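Local coordinates for protein homoserine kinase (Cytophaga hutchinsonii, PDB 4P52) that probably catalyses the ATP-dependent phosphorylation of homoserine to O-phosphohomoserine, a step toward threonine, as a member of the GHMP kinase family, at residues Ala33-Val38 against Leu45-Asp50; Gly171-Val176 against Val185-Pro190; Tyr194-His199 against Val318-Val323; Gly41-Gly46 against Ser159-Asn164; Val29-Thr34 against Ala166-Gly171. All blocks are in the same frame, centred on the assembly; numbering follows the deposited sequence.

Contact 1 of 5, residues Ala33-Val38 against Leu45-Asp50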
# COMPACT_ATOMS: atom_id res chain seq x y z
N ALA A 33 11.79 17.69 12.91
CA ALA A 33 11.33 17.72 11.51
C ALA A 33 10.86 16.31 11.07
O ALA A 33 11.34 15.28 11.57
CB ALA A 33 12.46 18.20 10.60
N THR A 34 9.91 16.29 10.15
CA THR A 34 9.41 15.04 9.61
C THR A 34 9.41 15.12 8.11
O THR A 34 9.26 16.21 7.56
CB THR A 34 7.97 14.76 10.06
OG1 THR A 34 7.20 15.95 9.91
CG2 THR A 34 7.91 14.32 11.51
N VAL A 35 9.58 13.99 7.45
CA VAL A 35 9.41 13.91 6.01
C VAL A 35 8.07 13.23 5.66
O VAL A 35 7.88 12.03 5.89
CB VAL A 35 10.56 13.13 5.36
CG1 VAL A 35 10.31 12.96 3.86
CG2 VAL A 35 11.88 13.85 5.62
N ALA A 36 7.14 13.99 5.09
CA ALA A 36 5.87 13.42 4.67
C ALA A 36 5.83 13.03 3.17
O ALA A 36 6.72 13.42 2.39
CB ALA A 36 4.73 14.36 5.02
N ASN A 37 4.82 12.23 2.81
CA ASN A 37 4.63 11.67 1.47
C ASN A 37 5.61 10.57 1.10
O ASN A 37 5.20 9.50 0.62
CB ASN A 37 4.52 12.78 0.43
CG ASN A 37 3.46 13.80 0.84
OD1 ASN A 37 2.45 13.46 1.49
ND2 ASN A 37 3.68 15.05 0.51
N VAL A 38 6.89 10.76 1.37
CA VAL A 38 7.86 9.67 1.16
C VAL A 38 7.67 9.05 -0.24
O VAL A 38 7.42 7.85 -0.39
CB VAL A 38 7.79 8.59 2.28
CG1 VAL A 38 8.93 7.59 2.18
CG2 VAL A 38 7.76 9.23 3.67
N LEU A 45 2.21 8.39 4.28
CA LEU A 45 3.48 7.94 4.87
C LEU A 45 4.27 9.15 5.35
O LEU A 45 4.24 10.20 4.72
CB LEU A 45 4.34 7.20 3.87
CG LEU A 45 3.71 6.00 3.17
CD1 LEU A 45 4.67 5.50 2.08
CD2 LEU A 45 3.37 4.90 4.17
N GLY A 46 4.98 8.99 6.45
CA GLY A 46 5.79 10.06 7.01
C GLY A 46 6.76 9.45 8.01
O GLY A 46 6.48 8.38 8.61
N PHE A 47 7.90 10.10 8.21
CA PHE A 47 8.86 9.63 9.20
C PHE A 47 9.63 10.80 9.78
O PHE A 47 9.75 11.85 9.14
CB PHE A 47 9.79 8.56 8.61
CG PHE A 47 10.72 9.07 7.56
CD1 PHE A 47 11.93 9.69 7.91
CD2 PHE A 47 10.42 8.91 6.19
CE1 PHE A 47 12.81 10.14 6.95
CE2 PHE A 47 11.30 9.36 5.20
CZ PHE A 47 12.50 9.98 5.59
N ALA A 48 10.14 10.62 11.00
CA ALA A 48 10.83 11.71 11.71
C ALA A 48 12.31 11.63 11.48
O ALA A 48 12.88 10.55 11.30
CB ALA A 48 10.53 11.64 13.19
N VAL A 49 12.97 12.78 11.46
CA VAL A 49 14.42 12.75 11.36
C VAL A 49 15.00 13.36 12.60
O VAL A 49 14.24 13.80 13.45
CB VAL A 49 14.94 13.42 10.07
CG1 VAL A 49 14.59 12.53 8.88
CG2 VAL A 49 14.39 14.83 9.93
N ASP A 50 16.34 13.36 12.73
CA ASP A 50 17.01 13.87 13.93
C ASP A 50 17.00 15.40 13.98
O ASP A 50 16.85 15.97 15.07
CB ASP A 50 18.47 13.42 14.00
CG ASP A 50 18.63 11.91 14.25
OD1 ASP A 50 17.65 11.20 14.59
OD2 ASP A 50 19.80 11.45 14.11
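The beta hairpin of strands 26-36 and 45-49 is joined here, with Val35 and Phe47 as its central hydrogen-bonded antiparallel pair. Val35 N donates a hydrogen bond to Phe47 O at 2.7 Å, and Phe47 N donates one to Val35 O at 3.0 Å. Next along the ladder, Val49 N reaches Ala33 O at 3.0 Å, while the bond from Asn37 N to Leu45 O, 2.8 Å, is bent and weak. Phe47 CG sits between its own N and carbonyl carbon (chi1 68°), which turns the ring beside Val35, so that Val35 CB lies over one ring face in a CH-pi contact, 4.0 Å from the centroid. Val38 CG2 approaches the same ring obliquely, 3.7 Å from Phe47 CD2. On the face of the sheet that carries Thr34 and Ala48, Thr34 CG2 meets Ala48 CB at 4.1 Å, and Thr34 OG1 turns to Asn164 ND2 of helix 162-170. Small Ala36 and Gly46 form the last pair there, allowing the helix close. The chemistry is thus two-sided: Val35 and Phe47 make one apolar face, reaching Ala195 and Ile197 of strand 194-200, while Thr34, Ala36, Gly46 and Ala48 line the face toward helix 162-170.

Contact 2 of 5, residues Gly171-Val176 against Val185-Pro190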
# COMPACT_ATOMS: atom_id res chain seq x y z
N GLY A 171 7.55 9.48 16.99
CA GLY A 171 8.82 8.99 16.45
C GLY A 171 8.61 7.90 15.41
O GLY A 171 7.53 7.32 15.29
N GLY A 172 9.64 7.67 14.61
CA GLY A 172 9.67 6.53 13.73
C GLY A 172 9.01 6.78 12.40
O GLY A 172 8.88 7.94 11.94
N PHE A 173 8.58 5.68 11.79
CA PHE A 173 7.98 5.68 10.48
C PHE A 173 6.52 5.26 10.59
O PHE A 173 6.20 4.23 11.17
CB PHE A 173 8.74 4.69 9.59
CG PHE A 173 8.46 4.87 8.15
CD1 PHE A 173 7.20 4.57 7.64
CD2 PHE A 173 9.45 5.38 7.30
CE1 PHE A 173 6.92 4.78 6.30
CE2 PHE A 173 9.17 5.60 5.95
CZ PHE A 173 7.90 5.30 5.46
N VAL A 174 5.63 6.04 10.00
CA VAL A 174 4.21 5.92 10.22
C VAL A 174 3.40 5.81 8.92
O VAL A 174 3.68 6.49 7.91
CB VAL A 174 3.73 7.12 11.07
CG1 VAL A 174 2.25 7.39 10.90
CG2 VAL A 174 4.08 6.91 12.54
N LEU A 175 2.39 4.93 8.95
CA LEU A 175 1.35 4.89 7.92
C LEU A 175 0.07 5.47 8.50
O LEU A 175 -0.38 5.06 9.59
CB LEU A 175 1.13 3.46 7.43
CG LEU A 175 -0.19 3.09 6.72
CD1 LEU A 175 -0.15 3.53 5.28
CD2 LEU A 175 -0.39 1.59 6.73
N VAL A 176 -0.49 6.46 7.80
CA VAL A 176 -1.79 7.01 8.17
C VAL A 176 -2.82 6.36 7.26
O VAL A 176 -3.00 6.74 6.08
CB VAL A 176 -1.86 8.53 8.02
CG1 VAL A 176 -3.23 9.04 8.47
CG2 VAL A 176 -0.75 9.18 8.82
N VAL A 185 -0.52 3.82 12.12
CA VAL A 185 0.17 2.55 12.31
C VAL A 185 1.65 2.82 12.27
O VAL A 185 2.13 3.38 11.30
CB VAL A 185 -0.23 1.55 11.19
CG1 VAL A 185 0.56 0.25 11.30
CG2 VAL A 185 -1.72 1.26 11.26
N LYS A 186 2.39 2.47 13.32
CA LYS A 186 3.84 2.64 13.27
C LYS A 186 4.49 1.41 12.64
O LYS A 186 4.19 0.28 13.00
CB LYS A 186 4.43 2.87 14.66
CG LYS A 186 5.95 3.13 14.56
CD LYS A 186 6.66 3.34 15.89
CE LYS A 186 6.14 4.58 16.59
NZ LYS A 186 7.18 5.07 17.52
N LEU A 187 5.41 1.62 11.70
CA LEU A 187 6.04 0.50 11.00
C LEU A 187 7.52 0.39 11.31
O LEU A 187 8.19 1.40 11.45
CB LEU A 187 5.86 0.67 9.49
CG LEU A 187 4.42 0.77 8.99
CD1 LEU A 187 4.45 1.16 7.52
CD2 LEU A 187 3.68 -0.54 9.20
N PRO A 188 8.06 -0.85 11.40
CA PRO A 188 9.51 -0.99 11.53
C PRO A 188 10.22 -0.67 10.21
O PRO A 188 9.68 -0.90 9.13
CB PRO A 188 9.67 -2.47 11.84
CG PRO A 188 8.52 -3.11 11.13
CD PRO A 188 7.39 -2.16 11.38
N VAL A 189 11.43 -0.14 10.31
CA VAL A 189 12.22 0.16 9.13
C VAL A 189 13.63 -0.38 9.31
O VAL A 189 14.08 -0.54 10.44
CB VAL A 189 12.26 1.68 8.88
CG1 VAL A 189 10.93 2.09 8.24
CG2 VAL A 189 12.59 2.45 10.17
N PRO A 190 14.35 -0.64 8.20
CA PRO A 190 15.70 -1.20 8.45
C PRO A 190 16.62 -0.19 9.14
O PRO A 190 16.49 1.03 8.96
CB PRO A 190 16.19 -1.61 7.07
CG PRO A 190 15.25 -1.01 6.09
CD PRO A 190 14.03 -0.49 6.78
O HOH W 1 9.21 3.21 13.15
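Main-chain hydrogen bonds set the pairing of Leu175 with Val185 in the hairpin of strands 173-178 and 183-187. Leu175 N donates to Val185 O and Val185 N to Leu175 O, both at 2.8 Å, and Leu187 N donates to Phe173 O at the same distance. Beyond that point the chains part, and a water accepts from Phe173 N and donates to Leu187 O. One side chain adds a polar link. Lys186 runs out extended and then bends at chi3 (-63°), bringing NZ to the C-terminal end of helix 162-170, where its main partner is Tyr170 O and its bond to Gly171 O, 3.2 Å, is weak. A long, flexible cation suits this place, since carbonyls at a helix end probably carry partial negative charge. Gly171 and Gly172 both take positive phi, which glycine adopts easily, as the chain leaves the helix. Among apolar contacts, the side chains of Val189 and Phe173 cross at about a right angle, Val189 CG1 lying 3.7 Å from Phe173 CB, and Leu187 CD1 packs on Leu175 CB at 4.0 Å. Helix 219-237 covers Phe173 and Val189 through Leu236, strand 45-49 flanks strand 173-178, and Gly230 and Ala234 of the second subunit pack on Leu175 and Leu187.

Contact 3 of 5, residues Tyr194-His199 against Val318-Val323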
# COMPACT_ATOMS: atom_id res chain seq x y z
N TYR A 194 19.11 5.38 5.75
CA TYR A 194 19.44 6.78 6.01
C TYR A 194 18.65 7.68 5.11
O TYR A 194 18.32 7.32 3.96
CB TYR A 194 20.91 7.03 5.77
CG TYR A 194 21.79 6.54 6.87
CD1 TYR A 194 22.10 5.18 6.98
CD2 TYR A 194 22.32 7.44 7.81
CE1 TYR A 194 22.91 4.73 7.98
CE2 TYR A 194 23.14 6.99 8.83
CZ TYR A 194 23.42 5.64 8.90
OH TYR A 194 24.21 5.17 9.90
N ALA A 195 18.33 8.85 5.64
CA ALA A 195 17.65 9.90 4.92
C ALA A 195 18.59 11.12 4.82
O ALA A 195 19.15 11.58 5.84
CB ALA A 195 16.40 10.27 5.65
N THR A 196 18.79 11.60 3.59
CA THR A 196 19.48 12.85 3.39
C THR A 196 18.41 13.85 3.02
O THR A 196 17.68 13.62 2.06
CB THR A 196 20.53 12.76 2.27
OG1 THR A 196 21.42 11.67 2.54
CG2 THR A 196 21.33 14.05 2.21
N ILE A 197 18.32 14.93 3.81
CA ILE A 197 17.42 16.05 3.54
C ILE A 197 18.25 17.25 3.05
O ILE A 197 19.26 17.61 3.68
CB ILE A 197 16.69 16.57 4.81
CG1 ILE A 197 15.90 15.50 5.55
CG2 ILE A 197 15.71 17.67 4.44
CD1 ILE A 197 15.22 14.51 4.65
N ILE A 198 17.83 17.85 1.94
CA ILE A 198 18.37 19.13 1.53
C ILE A 198 17.26 20.18 1.50
O ILE A 198 16.18 19.98 0.89
CB ILE A 198 19.15 19.06 0.20
CG1 ILE A 198 19.84 20.40 -0.07
CG2 ILE A 198 18.30 18.58 -0.98
CD1 ILE A 198 21.09 20.25 -0.92
N HIS A 199 17.52 21.30 2.17
CA HIS A 199 16.61 22.39 2.17
C HIS A 199 17.20 23.61 1.45
O HIS A 199 18.08 24.28 2.00
CB HIS A 199 16.21 22.77 3.58
CG HIS A 199 15.46 24.05 3.64
ND1 HIS A 199 16.00 25.20 4.17
CD2 HIS A 199 14.26 24.39 3.12
CE1 HIS A 199 15.15 26.19 4.01
NE2 HIS A 199 14.08 25.73 3.39
N VAL A 318 22.00 20.75 4.45
CA VAL A 318 21.90 19.31 4.30
C VAL A 318 21.86 18.68 5.69
O VAL A 318 22.63 19.08 6.56
CB VAL A 318 23.10 18.77 3.49
CG1 VAL A 318 23.10 17.26 3.41
CG2 VAL A 318 23.06 19.36 2.08
N TYR A 319 20.98 17.71 5.88
CA TYR A 319 20.94 16.95 7.13
C TYR A 319 20.94 15.46 6.81
O TYR A 319 20.29 15.02 5.84
CB TYR A 319 19.66 17.28 7.91
CG TYR A 319 19.44 18.74 8.12
CD1 TYR A 319 18.76 19.49 7.17
CD2 TYR A 319 19.92 19.37 9.28
CE1 TYR A 319 18.55 20.84 7.37
CE2 TYR A 319 19.74 20.74 9.49
CZ TYR A 319 19.06 21.46 8.54
OH TYR A 319 18.86 22.79 8.74
N VAL A 320 21.63 14.68 7.62
CA VAL A 320 21.76 13.26 7.36
C VAL A 320 21.47 12.55 8.65
O VAL A 320 22.05 12.89 9.69
CB VAL A 320 23.19 12.92 6.87
CG1 VAL A 320 23.41 11.43 6.81
CG2 VAL A 320 23.44 13.51 5.49
N SER A 321 20.56 11.58 8.62
CA SER A 321 20.31 10.76 9.80
C SER A 321 19.58 9.49 9.44
O SER A 321 19.03 9.37 8.36
CB SER A 321 19.51 11.55 10.86
OG SER A 321 18.11 11.61 10.58
N THR A 322 19.59 8.53 10.36
CA THR A 322 18.62 7.43 10.33
C THR A 322 17.23 7.98 10.77
O THR A 322 17.12 9.13 11.20
CB THR A 322 19.07 6.24 11.22
OG1 THR A 322 19.18 6.65 12.58
CG2 THR A 322 20.42 5.67 10.74
N VAL A 323 16.19 7.16 10.66
CA VAL A 323 14.87 7.52 11.15
C VAL A 323 14.92 7.70 12.66
O VAL A 323 15.48 6.86 13.39
CB VAL A 323 13.84 6.42 10.79
CG1 VAL A 323 12.48 6.70 11.44
CG2 VAL A 323 13.71 6.31 9.27
O HOH W 2 17.89 13.19 8.14
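Tyr194 lies beside Thr322 of the neighbouring strand, and its side chain can be followed outward. CB passes Ser321 O at 4.0 Å. With CG anti to the carbonyl carbon (chi1 -78°), the ring lies alongside Thr322; CD2 skirts Ser321 C at 3.8 Å and Val320 CG1 at 4.3 Å. CE2 and CZ lie under Thr322 CG2, the latter at 3.5 Å, and CG, CD1 and CE1 also lie beneath this methyl, which sits over the ring face in a CH-pi contact, 16° off the normal. Tyr194 OH ends 3.9 Å from Thr322 CG2. An alanine here would remove the ring and is likely to leave Thr322 CG2 without the aromatic surface it rests on. Next along the strands, Ala195 and Ser321 exchange two main-chain hydrogen bonds, as do Ile197 and Tyr319. Farther along, Thr196 CG2 touches both Val318 CG1 and Val320 CG2, each at 3.9 Å, while its OG1 bonds to Ala298 O of helix 295-310. Beta-branched residues suit the extended backbone of such strands. Strand 316-322 is an outer strand of a four-stranded antiparallel sheet in the order 278-281, 288-292, 194-200, 316-322, consistent with the ferredoxin-like fold known for the C-terminal domain of GHMP kinases.

Contact 4 of 5, residues Gly41-Gly46 against Ser159-Asn164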
# COMPACT_ATOMS: atom_id res chain seq x y z
N GLY A 41 3.67 7.57 -1.29
CA GLY A 41 2.67 7.56 -0.24
C GLY A 41 2.12 8.92 0.12
O GLY A 41 2.01 9.25 1.32
N PHE A 42 1.72 9.69 -0.88
CA PHE A 42 1.14 11.01 -0.67
C PHE A 42 0.02 11.01 0.39
O PHE A 42 -0.95 10.25 0.28
CB PHE A 42 0.61 11.58 -1.98
CG PHE A 42 0.04 12.96 -1.85
CD1 PHE A 42 0.88 14.06 -1.61
CD2 PHE A 42 -1.34 13.17 -1.94
CE1 PHE A 42 0.33 15.34 -1.46
CE2 PHE A 42 -1.88 14.45 -1.81
CZ PHE A 42 -1.05 15.54 -1.57
N ASP A 43 0.18 11.85 1.42
CA ASP A 43 -0.78 12.01 2.54
C ASP A 43 -0.86 10.85 3.51
O ASP A 43 -1.66 10.89 4.45
CB ASP A 43 -2.20 12.31 2.05
CG ASP A 43 -2.46 13.79 1.78
OD1 ASP A 43 -1.56 14.65 2.02
OD2 ASP A 43 -3.59 14.10 1.30
N VAL A 44 -0.08 9.80 3.29
CA VAL A 44 -0.25 8.57 4.10
C VAL A 44 1.02 7.99 4.74
O VAL A 44 0.90 7.14 5.61
CB VAL A 44 -1.02 7.44 3.33
CG1 VAL A 44 -2.32 7.94 2.75
CG2 VAL A 44 -0.15 6.79 2.26
N LEU A 45 2.21 8.39 4.28
CA LEU A 45 3.48 7.94 4.87
C LEU A 45 4.27 9.15 5.35
O LEU A 45 4.24 10.20 4.72
CB LEU A 45 4.34 7.20 3.87
CG LEU A 45 3.71 6.00 3.17
CD1 LEU A 45 4.67 5.50 2.08
CD2 LEU A 45 3.37 4.90 4.17
N GLY A 46 4.98 8.99 6.45
CA GLY A 46 5.79 10.06 7.01
C GLY A 46 6.76 9.45 8.01
O GLY A 46 6.48 8.38 8.61
N SER A 159 -5.93 23.27 8.47
CA SER A 159 -5.40 22.15 7.71
C SER A 159 -4.40 21.36 8.57
O SER A 159 -3.37 21.90 8.97
CB SER A 159 -4.73 22.73 6.44
OG SER A 159 -3.93 21.78 5.77
N ALA A 160 -4.70 20.09 8.85
CA ALA A 160 -3.80 19.26 9.68
C ALA A 160 -3.23 18.06 8.93
O ALA A 160 -3.96 17.37 8.21
CB ALA A 160 -4.50 18.82 10.95
N HIS A 161 -1.94 17.79 9.11
CA HIS A 161 -1.32 16.66 8.39
C HIS A 161 -0.79 15.59 9.31
O HIS A 161 0.27 15.74 9.89
CB HIS A 161 -0.25 17.12 7.40
CG HIS A 161 -0.79 17.90 6.25
ND1 HIS A 161 -0.60 19.27 6.12
CD2 HIS A 161 -1.53 17.52 5.18
CE1 HIS A 161 -1.19 19.68 5.01
NE2 HIS A 161 -1.76 18.64 4.42
N ALA A 162 -1.54 14.49 9.44
CA ALA A 162 -1.18 13.41 10.34
C ALA A 162 0.12 12.76 9.96
O ALA A 162 0.84 12.28 10.83
CB ALA A 162 -2.28 12.39 10.43
N ASP A 163 0.44 12.75 8.68
CA ASP A 163 1.70 12.17 8.26
C ASP A 163 2.90 13.05 8.60
O ASP A 163 4.04 12.60 8.50
CB ASP A 163 1.71 11.76 6.79
CG ASP A 163 1.56 12.93 5.83
OD1 ASP A 163 1.38 14.10 6.27
OD2 ASP A 163 1.61 12.64 4.61
N ASN A 164 2.65 14.28 9.05
CA ASN A 164 3.69 15.05 9.76
C ASN A 164 3.57 14.89 11.28
O ASN A 164 4.55 14.54 11.95
CB ASN A 164 3.63 16.53 9.41
CG ASN A 164 3.98 16.81 7.96
OD1 ASN A 164 3.14 17.29 7.21
ND2 ASN A 164 5.23 16.55 7.57
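Gly46 and Asp163 bring the two backbones together, their CA atoms 4.8 Å apart, where the start of strand 45-49 meets the first turn of helix 162-170. Gly46 CA points its hydrogen at Asp163 O, 3.4 Å away and almost in line (174°). A CB at this position would run into that oxygen, which makes glycine the fitting residue. The turn before the strand is drawn tight by Gly41 O, which accepts from both Val44 N and Leu45 N. Asp43 takes positive phi, a conformation that aspartate tolerates better than most residues, and its N is held by Asn37 OD1. Asp163 contributes the largest share of the contact. Its CG stands between its own N and carbonyl carbon (chi1 64°), turning the carboxylate toward the turn; OD2 rests 3.2 Å from Asp43 CA, while CB lies 3.6 Å from Leu45 O. Asp43 OD1 stands 4.6 Å from Asp163 OD2, and the two like charges would probably disfavour each other. An alanine in its place would lose the carboxylate and would probably open a gap between the turn and the helix. Farther out, His161, in the N-cap position, brings CD2 obliquely to 4.3 Å from Asp43 OD1. Strand 173-178 flanks both segments: Val176 packs on Asp163 and is hydrogen-bonded through its backbone to Val44. Beyond the turn lies the second subunit, whose Trp226 donates to Phe42 O.

Contact 5 of 5, residues Val29-Thr34 against Ala166-Gly171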
# COMPACT_ATOMS: atom_id res chain seq x y z
N VAL A 29 10.95 21.41 25.48
CA VAL A 29 10.87 20.23 24.65
C VAL A 29 11.32 20.52 23.23
O VAL A 29 11.06 21.60 22.68
CB VAL A 29 9.45 19.64 24.59
CG1 VAL A 29 9.41 18.48 23.61
CG2 VAL A 29 9.00 19.15 25.96
N PHE A 30 11.99 19.56 22.64
CA PHE A 30 12.38 19.66 21.25
C PHE A 30 11.55 18.66 20.45
O PHE A 30 11.34 17.54 20.89
CB PHE A 30 13.87 19.38 21.12
CG PHE A 30 14.31 19.03 19.73
CD1 PHE A 30 14.17 17.72 19.24
CD2 PHE A 30 14.87 20.01 18.91
CE1 PHE A 30 14.58 17.38 17.95
CE2 PHE A 30 15.30 19.68 17.62
CZ PHE A 30 15.16 18.36 17.14
N ALA A 31 11.08 19.04 19.27
CA ALA A 31 10.31 18.12 18.45
C ALA A 31 10.89 18.13 17.04
O ALA A 31 11.21 19.20 16.54
CB ALA A 31 8.84 18.45 18.45
N PRO A 32 11.03 16.95 16.41
CA PRO A 32 11.78 16.86 15.17
C PRO A 32 11.03 17.21 13.88
O PRO A 32 9.81 17.04 13.77
CB PRO A 32 12.22 15.39 15.16
CG PRO A 32 11.10 14.68 15.82
CD PRO A 32 10.55 15.63 16.86
N ALA A 33 11.79 17.69 12.91
CA ALA A 33 11.33 17.72 11.51
C ALA A 33 10.86 16.31 11.07
O ALA A 33 11.34 15.28 11.57
CB ALA A 33 12.46 18.20 10.60
N THR A 34 9.91 16.29 10.15
CA THR A 34 9.41 15.04 9.61
C THR A 34 9.41 15.12 8.11
O THR A 34 9.26 16.21 7.56
CB THR A 34 7.97 14.76 10.06
OG1 THR A 34 7.20 15.95 9.91
CG2 THR A 34 7.91 14.32 11.51
N ALA A 166 1.84 12.74 13.43
CA ALA A 166 2.00 11.45 14.10
C ALA A 166 3.47 11.00 14.26
O ALA A 166 3.89 10.66 15.39
CB ALA A 166 1.15 10.36 13.46
N PRO A 167 4.27 11.02 13.16
CA PRO A 167 5.69 10.62 13.32
C PRO A 167 6.49 11.62 14.18
O PRO A 167 7.48 11.24 14.85
CB PRO A 167 6.23 10.59 11.88
CG PRO A 167 5.32 11.47 11.10
CD PRO A 167 3.96 11.37 11.76
N CYS A 168 6.06 12.87 14.16
CA CYS A 168 6.70 13.86 14.97
C CYS A 168 6.50 13.52 16.45
O CYS A 168 7.45 13.50 17.23
CB CYS A 168 6.15 15.25 14.66
SG CYS A 168 7.01 16.47 15.66
N LEU A 169 5.26 13.25 16.82
CA LEU A 169 4.90 12.94 18.18
C LEU A 169 5.35 11.55 18.62
O LEU A 169 5.76 11.38 19.75
CB LEU A 169 3.39 13.10 18.38
CG LEU A 169 2.79 12.68 19.73
CD1 LEU A 169 3.27 13.53 20.91
CD2 LEU A 169 1.27 12.69 19.61
N TYR A 170 5.25 10.57 17.74
CA TYR A 170 5.46 9.19 18.13
C TYR A 170 6.84 8.74 17.83
O TYR A 170 7.26 7.71 18.33
CB TYR A 170 4.51 8.26 17.39
CG TYR A 170 3.06 8.44 17.75
CD1 TYR A 170 2.68 8.80 19.03
CD2 TYR A 170 2.07 8.23 16.81
CE1 TYR A 170 1.34 8.97 19.36
CE2 TYR A 170 0.73 8.38 17.13
CZ TYR A 170 0.37 8.75 18.41
OH TYR A 170 -0.96 8.88 18.70
N GLY A 171 7.55 9.48 16.99
CA GLY A 171 8.82 8.99 16.45
C GLY A 171 8.61 7.90 15.41
O GLY A 171 7.53 7.32 15.29
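Sulfur contacts come first: Cys168 SG meets Ala31 CB at 3.9 Å and Pro32 CD at 3.8 Å. The sulfur stands anti to its backbone N (chi1 -178°), which carries it out from the helix toward the strand, and it lies 3.4 Å from Pro32 O. A cysteine suits the place because the group is compact and polarizable, able to lie against both methyl and ring carbons where the strand and helix backbones come near. Methyl packing forms the second group. Thr34 CG2 packs against the helix at Pro167 and Cys168, 3.5 Å from Cys168 N, 3.7 Å from Cys168 CB and 3.9 Å from Pro167 CG. Pro167 has no N-H to give, and the helix is kinked where its N lacks a bond to the preceding turn; its ring instead presents carbon to the threonine methyl. These contacts are largely apolar; the helix backbone is bonded within itself, as by Tyr170 N to Ala166 O, and the strand backbone to neighbouring strands. The axes of the two short segments approach to 7.7 Å, their N-to-C directions 142° apart. Helix 120-135 lies alongside, Val126 touching Cys168 and Ala127 touching Ala31, while Ala48 of strand 45-49 packs against Pro32 and Thr34.

Contacts 1, 2, 4 and 5 gather on one mixed sheet and helix 162-170, their centres 9 to 13 Å apart. Along the chain, contacts 1 and 5 start from strand 26-36, contact 4 is nested inside the loop closed by contact 5, and contacts 2 and 3 follow in turn. Strand 45-49 lies between strands 26-36 and 173-178, linking contact 1 with contact 2, and contacts 2 and 4 both reach the second subunit. Contact 3 lies in the separate antiparallel sheet; its centre is about 10 Å from that of contact 1 but about 18 Å from that of contact 4. Contacts 1 and 2 both meet contact 3, contact 1 more closely, consistent with the two-part GHMP kinase fold.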